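Long-range contacts in adenylosuccinate lyase (Francisella tularensis subsp. tularensis SCHU S4, PDB 4EEI), which probably catalyses two fumarate-releasing beta-eliminations of purine biosynthesis, freeing AMP from adenylosuccinate and an imidazole carboxamide ribotide from its succinyl precursor: residues I97-L102 with I214-I219; G175-F180 with P205-S210. All blocks are in the same frame, centred on the assembly; numbering follows the deposited sequence. Where two conformers were deposited one is given.

Contact 1 (I97-L102 with I214-I219); sequences IIDSAL and IPRDRI. With EDO (1,2-ethanediol), chain P.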
ATOM      1  N   ILE B  97       5.598  -7.920 -29.523  1.00 20.55           N
ATOM      2  CA  ILE B  97       4.611  -7.032 -30.127  1.00 21.27           C
ATOM      3  C   ILE B  97       3.810  -6.294 -29.057  1.00 23.01           C
ATOM      4  O   ILE B  97       3.660  -5.070 -29.109  1.00 22.10           O
ATOM      5  CB  ILE B  97       3.650  -7.800 -31.054  1.00 23.70           C
ATOM      6  CG1 ILE B  97       4.425  -8.607 -32.100  1.00 26.58           C
ATOM      7  CG2 ILE B  97       2.663  -6.840 -31.718  1.00 22.99           C
ATOM      8  CD1 ILE B  97       5.374  -7.775 -32.971  1.00 24.04           C
ATOM      9  N   ILE B  98       3.296  -7.035 -28.082  1.00 21.58           N
ATOM     10  CA  ILE B  98       2.442  -6.441 -27.046  1.00 20.92           C
ATOM     11  C   ILE B  98       3.167  -5.351 -26.270  1.00 21.67           C
ATOM     12  O   ILE B  98       2.642  -4.252 -26.096  1.00 21.81           O
ATOM     13  CB  ILE B  98       1.973  -7.492 -26.026  1.00 19.86           C
ATOM     14  CG1 ILE B  98       1.122  -8.560 -26.700  1.00 25.14           C
ATOM     15  CG2 ILE B  98       1.196  -6.834 -24.891  1.00 24.14           C
ATOM     16  CD1 ILE B  98       0.890  -9.793 -25.832  1.00 25.37           C
ATOM     17  N   ASP B  99       4.364  -5.664 -25.788  1.00 23.41           N
ATOM     18  CA  ASP B  99       5.082  -4.744 -24.919  1.00 23.00           C
ATOM     19  C   ASP B  99       5.616  -3.540 -25.681  1.00 21.31           C
ATOM     20  O   ASP B  99       5.640  -2.435 -25.151  1.00 20.06           O
ATOM     21  CB  ASP B  99       6.214  -5.467 -24.168  1.00 24.88           C
ATOM     22  CG  ASP B  99       5.702  -6.362 -23.039  1.00 30.51           C
ATOM     23  OD1 ASP B  99       4.475  -6.377 -22.770  1.00 29.10           O
ATOM     24  OD2 ASP B  99       6.542  -7.042 -22.408  1.00 26.40           O
ATOM     25  N   SER B 100       6.047  -3.747 -26.920  1.00 19.71           N
ATOM     26  CA  SER B 100       6.514  -2.629 -27.725  1.00 21.55           C
ATOM     27  C   SER B 100       5.352  -1.701 -28.072  1.00 24.36           C
ATOM     28  O   SER B 100       5.488  -0.478 -28.050  1.00 22.07           O
ATOM     29  CB  SER B 100       7.232  -3.129 -28.981  1.00 20.95           C
ATOM     30  OG  SER B 100       8.424  -3.815 -28.628  1.00 23.88           O
ATOM     31  N   ALA B 101       4.190  -2.278 -28.362  1.00 20.76           N
ATOM     32  CA  ALA B 101       3.027  -1.464 -28.673  1.00 23.06           C
ATOM     33  C   ALA B 101       2.540  -0.760 -27.412  1.00 22.11           C
ATOM     34  O   ALA B 101       2.058   0.370 -27.471  1.00 22.55           O
ATOM     35  CB  ALA B 101       1.923  -2.309 -29.298  1.00 22.74           C
ATOM     36  N   LEU B 102       2.668  -1.425 -26.269  1.00 20.65           N
ATOM     37  CA  LEU B 102       2.261  -0.818 -24.999  1.00 20.46           C
ATOM     38  C   LEU B 102       3.104   0.421 -24.722  1.00 20.49           C
ATOM     39  O   LEU B 102       2.603   1.413 -24.208  1.00 19.13           O
ATOM     40  CB  LEU B 102       2.415  -1.827 -23.861  1.00 19.58           C
ATOM     41  CG  LEU B 102       2.116  -1.348 -22.447  1.00 20.61           C
ATOM     42  CD1 LEU B 102       0.694  -0.823 -22.367  1.00 18.31           C
ATOM     43  CD2 LEU B 102       2.301  -2.500 -21.474  1.00 22.01           C
ATOM     44  N   ILE B 214       9.450  -7.034 -21.748  1.00 21.48           N
ATOM     45  CA  ILE B 214      10.223  -5.893 -21.269  1.00 19.79           C
ATOM     46  C   ILE B 214      10.043  -5.868 -19.756  1.00 19.95           C
ATOM     47  O   ILE B 214       8.930  -6.092 -19.271  1.00 22.25           O
ATOM     48  CB  ILE B 214       9.679  -4.606 -21.899  1.00 23.68           C
ATOM     49  CG1 ILE B 214      10.158  -4.498 -23.354  1.00 27.39           C
ATOM     50  CG2 ILE B 214      10.079  -3.373 -21.100  1.00 19.90           C
ATOM     51  CD1 ILE B 214       9.629  -3.276 -24.087  1.00 30.60           C
ATOM     52  N   PRO B 215      11.128  -5.625 -18.996  1.00 19.03           N
ATOM     53  CA  PRO B 215      10.997  -5.700 -17.529  1.00 21.84           C
ATOM     54  C   PRO B 215      10.052  -4.634 -16.974  1.00 18.90           C
ATOM     55  O   PRO B 215      10.012  -3.501 -17.469  1.00 20.49           O
ATOM     56  CB  PRO B 215      12.437  -5.488 -17.021  1.00 22.51           C
ATOM     57  CG  PRO B 215      13.158  -4.805 -18.172  1.00 21.69           C
ATOM     58  CD  PRO B 215      12.516  -5.352 -19.422  1.00 18.08           C
ATOM     59  N   ARG B 216       9.287  -5.002 -15.952  1.00 18.87           N
ATOM     60  CA  ARG B 216       8.187  -4.150 -15.504  1.00 20.80           C
ATOM     61  C   ARG B 216       8.595  -2.998 -14.604  1.00 21.12           C
ATOM     62  O   ARG B 216       7.738  -2.200 -14.207  1.00 18.46           O
ATOM     63  CB  ARG B 216       7.090  -4.996 -14.842  1.00 19.72           C
ATOM     64  CG  ARG B 216       5.801  -5.078 -15.670  1.00 21.80           C
ATOM     65  CD  ARG B 216       6.072  -5.599 -17.081  1.00 21.45           C
ATOM     66  NE  ARG B 216       4.909  -5.448 -17.966  1.00 22.06           N
ATOM     67  CZ  ARG B 216       4.931  -5.695 -19.272  1.00 23.51           C
ATOM     68  NH1 ARG B 216       6.054  -6.100 -19.852  1.00 23.57           N
ATOM     69  NH2 ARG B 216       3.835  -5.542 -19.997  1.00 27.63           N
ATOM     70  N   ASP B 217       9.887  -2.879 -14.297  1.00 20.16           N
ATOM     71  CA  ASP B 217      10.344  -1.783 -13.436  1.00 22.22           C
ATOM     72  C   ASP B 217      10.325  -0.426 -14.140  1.00 21.52           C
ATOM     73  O   ASP B 217      10.369   0.628 -13.485  1.00 18.65           O
ATOM     74  CB  ASP B 217      11.735  -2.064 -12.843  1.00 22.04           C
ATOM     75  CG  ASP B 217      12.839  -2.065 -13.900  1.00 27.03           C
ATOM     76  OD1 ASP B 217      13.582  -1.059 -14.012  1.00 23.07           O
ATOM     77  OD2 ASP B 217      12.965  -3.086 -14.606  1.00 26.41           O
ATOM     78  N   ARG B 218      10.267  -0.440 -15.469  1.00 20.69           N
ATOM     79  CA  ARG B 218      10.155   0.817 -16.208  1.00 24.62           C
ATOM     80  C   ARG B 218       8.769   1.380 -15.977  1.00 21.08           C
ATOM     81  O   ARG B 218       8.612   2.550 -15.621  1.00 21.50           O
ATOM     82  CB  ARG B 218      10.416   0.602 -17.704  1.00 25.71           C
ATOM     83  CG  ARG B 218      11.790  -0.006 -17.995  1.00 24.71           C
ATOM     84  CD  ARG B 218      12.159   0.095 -19.473  1.00 22.66           C
ATOM     85  NE  ARG B 218      13.549  -0.325 -19.713  1.00 21.98           N
ATOM     86  CZ  ARG B 218      14.594   0.497 -19.679  1.00 23.00           C
ATOM     87  NH1 ARG B 218      14.417   1.787 -19.414  1.00 23.02           N
ATOM     88  NH2 ARG B 218      15.812   0.035 -19.924  1.00 23.52           N
ATOM     89  N   ILE B 219       7.756   0.540 -16.161  1.00 18.67           N
ATOM     90  CA  ILE B 219       6.392   0.955 -15.854  1.00 16.69           C
ATOM     91  C   ILE B 219       6.273   1.353 -14.388  1.00 19.32           C
ATOM     92  O   ILE B 219       5.647   2.361 -14.068  1.00 20.21           O
ATOM     93  CB  ILE B 219       5.368  -0.148 -16.182  1.00 22.12           C
ATOM     94  CG1 ILE B 219       5.166  -0.228 -17.698  1.00 24.88           C
ATOM     95  CG2 ILE B 219       4.016   0.152 -15.511  1.00 19.85           C
ATOM     96  CD1 ILE B 219       4.389  -1.458 -18.162  1.00 22.73           C
TER
HETATM   97  C1  EDO P 504       6.527  -0.251 -21.079  1.00 39.11           C
HETATM   98  O1  EDO P 504       7.622  -0.611 -20.215  1.00 31.52           O
HETATM   99  C2  EDO P 504       6.076  -1.459 -21.902  1.00 42.20           C
HETATM  100  O2  EDO P 504       7.175  -1.921 -22.694  1.00 43.12           O
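Asp99, on helix 94-131, reaches across to Ile214 and Arg216 in the turn leading into helix 217-244. Its CB lies 4.1 Å from Ile214 CD1, and beside both sits a 1,2-ethanediol, probably from the crystallisation liquor, whose O2 donates to Asp99 O at 2.9 Å. CG, anti to the carbonyl carbon (chi1 -74°), has Arg216 NH1 as its nearest partner across the contact, at 3.2 Å. At the tip the salt bridge is bidentate and end-on: OD1 takes NH2 of Arg216 at 3.0 Å and OD2 takes NH1 of Arg216 at 2.8 Å. Both oxygens lie near the guanidinium plane, but the nitrogens sit above the carboxylate, the two planes being 51° apart. OD2 has a second donor, Ile214 N at 3.0 Å, on the anti side and only 16° out of the carboxylate plane. NH1 of Arg216 also bonds to Ile214 O (2.9 Å), while NE pairs with Glu309. One helical turn on, Leu102 CD2 meets Ile219 CD1 at 4.1 Å. Ile98 touches AMP and Asp99 lies near the AMP-binding Arg301, placing this buried ion pair by the nucleotide site in the helical bundle of the fumarase/aspartase superfamily.

Contact 2 (G175-F180 with P205-S210); sequences GLTVQF and PVEEVS. With EDO (1,2-ethanediol), chain C.
Val178 and Val206 are joined through their backbones, in a single parallel bridge between two loops. Val178 N donates to Pro205 O at 3.0 Å, and Glu207 N returns a bond to Val178 O, also 3.0 Å and fairly straight at 161°. Pro205 O is further approached by the CA of Thr177 at 3.2 Å, a CA-H...O contact beside the stronger N-H bond.

The side-chain polar link is made by Thr177, whose OG1 donates to Glu207 OE2 at 2.6 Å. With chi1 at 54°, OG1 stands between the backbone N and the carbonyl carbon, and it reaches OE2 from above the carboxylate, 38° out of its plane. OE2 is held from a second side chain as well, Arg218 NE, so a hydroxyl and a positive charge share one oxygen; the pair would be expected to favour the ionised carboxylate.

In the fold, this parallel bridge joins the loop before helix 192-202 to the loop after it; Val178 and Val206 both pack on Ala199 of that helix.

Among the looser contacts, Gln179 OE1 comes within 3.4 Å of Ser210 CB, but this is tentative, as is the bond of Ser210 OG to Ser181, because the serine was deposited in two conformers. The amide nitrogen of Gln179 bonds to Gln212 O. The ring of Pro205 rests its CG on Leu176 O at 3.4 Å. A molecule of 1,2-ethanediol, probably from the crystallisation liquor, donates from O1 to Leu176 O at 2.9 Å and accepts from Gly175 N.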
ATOM      1  N   GLY B 175      13.122   6.273 -20.644  1.00 31.33           N
ATOM      2  CA  GLY B 175      12.289   5.481 -19.766  1.00 24.59           C
ATOM      3  C   GLY B 175      11.658   4.346 -20.534  1.00 28.52           C
ATOM      4  O   GLY B 175      11.637   3.216 -20.060  1.00 30.47           O
ATOM      5  N   LEU B 176      11.150   4.650 -21.726  1.00 23.44           N
ATOM      6  CA  LEU B 176      10.414   3.667 -22.519  1.00 22.33           C
ATOM      7  C   LEU B 176      11.325   3.001 -23.540  1.00 24.20           C
ATOM      8  O   LEU B 176      12.221   3.638 -24.081  1.00 24.12           O
ATOM      9  CB  LEU B 176       9.254   4.341 -23.252  1.00 20.88           C
ATOM     10  CG  LEU B 176       8.147   4.907 -22.367  1.00 24.95           C
ATOM     11  CD1 LEU B 176       7.037   5.481 -23.224  1.00 26.90           C
ATOM     12  CD2 LEU B 176       7.618   3.820 -21.455  1.00 27.55           C
ATOM     13  N   THR B 177      11.078   1.724 -23.808  1.00 22.87           N
ATOM     14  CA  THR B 177      11.891   0.960 -24.743  1.00 23.22           C
ATOM     15  C   THR B 177      10.992   0.065 -25.586  1.00 22.11           C
ATOM     16  O   THR B 177       9.795  -0.056 -25.316  1.00 22.65           O
ATOM     17  CB  THR B 177      12.853   0.012 -23.988  1.00 24.20           C
ATOM     18  OG1 THR B 177      12.092  -0.808 -23.087  1.00 23.16           O
ATOM     19  CG2 THR B 177      13.923   0.794 -23.202  1.00 21.60           C
ATOM     20  N   VAL B 178      11.584  -0.585 -26.583  1.00 24.39           N
ATOM     21  CA  VAL B 178      10.897  -1.645 -27.305  1.00 23.81           C
ATOM     22  C   VAL B 178      11.785  -2.887 -27.332  1.00 23.95           C
ATOM     23  O   VAL B 178      12.970  -2.823 -26.977  1.00 22.44           O
ATOM     24  CB  VAL B 178      10.530  -1.207 -28.733  1.00 22.91           C
ATOM     25  CG1 VAL B 178       9.539  -0.041 -28.692  1.00 24.04           C
ATOM     26  CG2 VAL B 178      11.789  -0.814 -29.489  1.00 19.48           C
ATOM     27  N   GLN B 179      11.221  -4.022 -27.738  1.00 22.02           N
ATOM     28  CA  GLN B 179      12.007  -5.244 -27.847  1.00 23.56           C
ATOM     29  C   GLN B 179      11.591  -6.041 -29.070  1.00 24.85           C
ATOM     30  O   GLN B 179      10.410  -6.109 -29.405  1.00 20.29           O
ATOM     31  CB  GLN B 179      11.849  -6.118 -26.591  1.00 25.39           C
ATOM     32  CG  GLN B 179      10.392  -6.534 -26.310  1.00 24.44           C
ATOM     33  CD  GLN B 179      10.279  -7.881 -25.605  1.00 25.42           C
ATOM     34  OE1 GLN B 179      11.261  -8.608 -25.470  1.00 25.09           O
ATOM     35  NE2 GLN B 179       9.073  -8.218 -25.159  1.00 26.19           N
ATOM     36  N   PHE B 180      12.568  -6.640 -29.740  1.00 25.39           N
ATOM     37  CA  PHE B 180      12.277  -7.649 -30.747  1.00 26.55           C
ATOM     38  C   PHE B 180      13.313  -8.753 -30.569  1.00 25.20           C
ATOM     39  O   PHE B 180      14.211  -8.921 -31.394  1.00 25.43           O
ATOM     40  CB  PHE B 180      12.338  -7.051 -32.157  1.00 22.69           C
ATOM     41  CG  PHE B 180      11.354  -5.932 -32.390  1.00 25.84           C
ATOM     42  CD1 PHE B 180      10.075  -6.203 -32.856  1.00 28.81           C
ATOM     43  CD2 PHE B 180      11.715  -4.609 -32.159  1.00 23.05           C
ATOM     44  CE1 PHE B 180       9.162  -5.178 -33.078  1.00 26.78           C
ATOM     45  CE2 PHE B 180      10.804  -3.562 -32.381  1.00 27.89           C
ATOM     46  CZ  PHE B 180       9.529  -3.852 -32.838  1.00 25.34           C
ATOM     47  N   PRO B 205      14.354   3.462 -27.976  1.00 26.32           N
ATOM     48  CA  PRO B 205      15.574   2.665 -27.804  1.00 26.55           C
ATOM     49  C   PRO B 205      15.259   1.203 -27.485  1.00 26.15           C
ATOM     50  O   PRO B 205      14.158   0.888 -27.029  1.00 21.00           O
ATOM     51  CB  PRO B 205      16.256   3.325 -26.603  1.00 29.57           C
ATOM     52  CG  PRO B 205      15.134   3.925 -25.813  1.00 27.35           C
ATOM     53  CD  PRO B 205      14.119   4.374 -26.842  1.00 26.68           C
ATOM     54  N   VAL B 206      16.239   0.333 -27.714  1.00 24.56           N
ATOM     55  CA  VAL B 206      16.101  -1.101 -27.498  1.00 25.28           C
ATOM     56  C   VAL B 206      16.352  -1.440 -26.024  1.00 25.38           C
ATOM     57  O   VAL B 206      17.267  -0.889 -25.393  1.00 25.22           O
ATOM     58  CB  VAL B 206      17.109  -1.853 -28.377  1.00 30.17           C
ATOM     59  CG1 VAL B 206      17.121  -3.338 -28.059  1.00 34.73           C
ATOM     60  CG2 VAL B 206      16.800  -1.612 -29.854  1.00 29.08           C
ATOM     61  N   GLU B 207      15.532  -2.331 -25.474  1.00 21.37           N
ATOM     62  CA  GLU B 207      15.717  -2.790 -24.098  1.00 23.26           C
ATOM     63  C   GLU B 207      17.066  -3.511 -23.981  1.00 24.08           C
ATOM     64  O   GLU B 207      17.360  -4.396 -24.792  1.00 24.12           O
ATOM     65  CB  GLU B 207      14.561  -3.720 -23.714  1.00 23.44           C
ATOM     66  CG  GLU B 207      14.589  -4.169 -22.274  1.00 28.08           C
ATOM     67  CD  GLU B 207      14.429  -3.011 -21.326  1.00 26.86           C
ATOM     68  OE1 GLU B 207      15.356  -2.737 -20.534  1.00 32.27           O
ATOM     69  OE2 GLU B 207      13.365  -2.373 -21.376  1.00 24.54           O
ATOM     70  N   GLU B 208      17.867  -3.140 -22.987  1.00 22.01           N
ATOM     71  CA  GLU B 208      19.215  -3.680 -22.848  1.00 24.86           C
ATOM     72  C   GLU B 208      19.200  -5.193 -22.657  1.00 25.47           C
ATOM     73  O   GLU B 208      19.832  -5.930 -23.410  1.00 25.70           O
ATOM     74  CB  GLU B 208      19.941  -3.017 -21.677  1.00 29.43           C
ATOM     75  CG  GLU B 208      20.564  -1.675 -22.015  1.00 37.22           C
ATOM     76  CD  GLU B 208      19.582  -0.530 -21.887  1.00 38.27           C
ATOM     77  OE1 GLU B 208      18.444  -0.771 -21.432  1.00 32.89           O
ATOM     78  OE2 GLU B 208      19.947   0.610 -22.241  1.00 39.15           O
ATOM     79  N   VAL B 209      18.530  -5.643 -21.603  0.77 22.50           N
ATOM     80  CA  VAL B 209      18.201  -7.054 -21.453  0.77 24.18           C
ATOM     81  C   VAL B 209      16.691  -7.255 -21.397  0.77 24.77           C
ATOM     82  O   VAL B 209      16.043  -6.905 -20.412  0.77 22.28           O
ATOM     83  CB  VAL B 209      18.841  -7.650 -20.188  0.77 23.89           C
ATOM     84  CG1 VAL B 209      18.547  -9.138 -20.095  0.77 25.51           C
ATOM     85  CG2 VAL B 209      20.340  -7.395 -20.185  0.77 24.75           C
ATOM     86  N   SER B 210      16.137  -7.818 -22.465  0.77 21.78           N
ATOM     87  CA  SER B 210      14.747  -8.247 -22.471  0.77 21.84           C
ATOM     88  C   SER B 210      14.648  -9.749 -22.240  0.77 23.82           C
ATOM     89  O   SER B 210      15.605 -10.485 -22.467  0.77 23.76           O
ATOM     90  CB  SER B 210      14.078  -7.874 -23.794  0.77 21.92           C
ATOM     91  OG  SER B 210      14.746  -8.475 -24.887  0.77 25.13           O
TER
HETATM   92  C1  EDO C 511      12.898   6.850 -24.763  1.00 58.93           C
HETATM   93  O1  EDO C 511      13.670   6.168 -23.765  1.00 58.19           O
HETATM   94  C2  EDO C 511      13.802   7.625 -25.720  1.00 59.81           C
HETATM   95  O2  EDO C 511      13.069   8.026 -26.887  1.00 59.65           O

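Overall arrangement
Contacts 1 and 2 have centres about 8 Å apart and lie at the same end of the fold, around helices 94-131 and 217-244. Along the chain the order is 97-102, 175-180, 205-210, 214-219, so contact 2 falls wholly between the two halves of contact 1. They touch directly: Ser100 OG probably hydrogen-bonds Gln179 N, and Ile214 CG2 packs on Glu207 OE2 at 3.4 Å. Together they bring the loops around helix 192-202 onto the two long helices, close to the AMP site. Both also meet the second subunit, where Asp217 pairs with Arg163 and Arg164 of that subunit and Glu208 O with its Arg428.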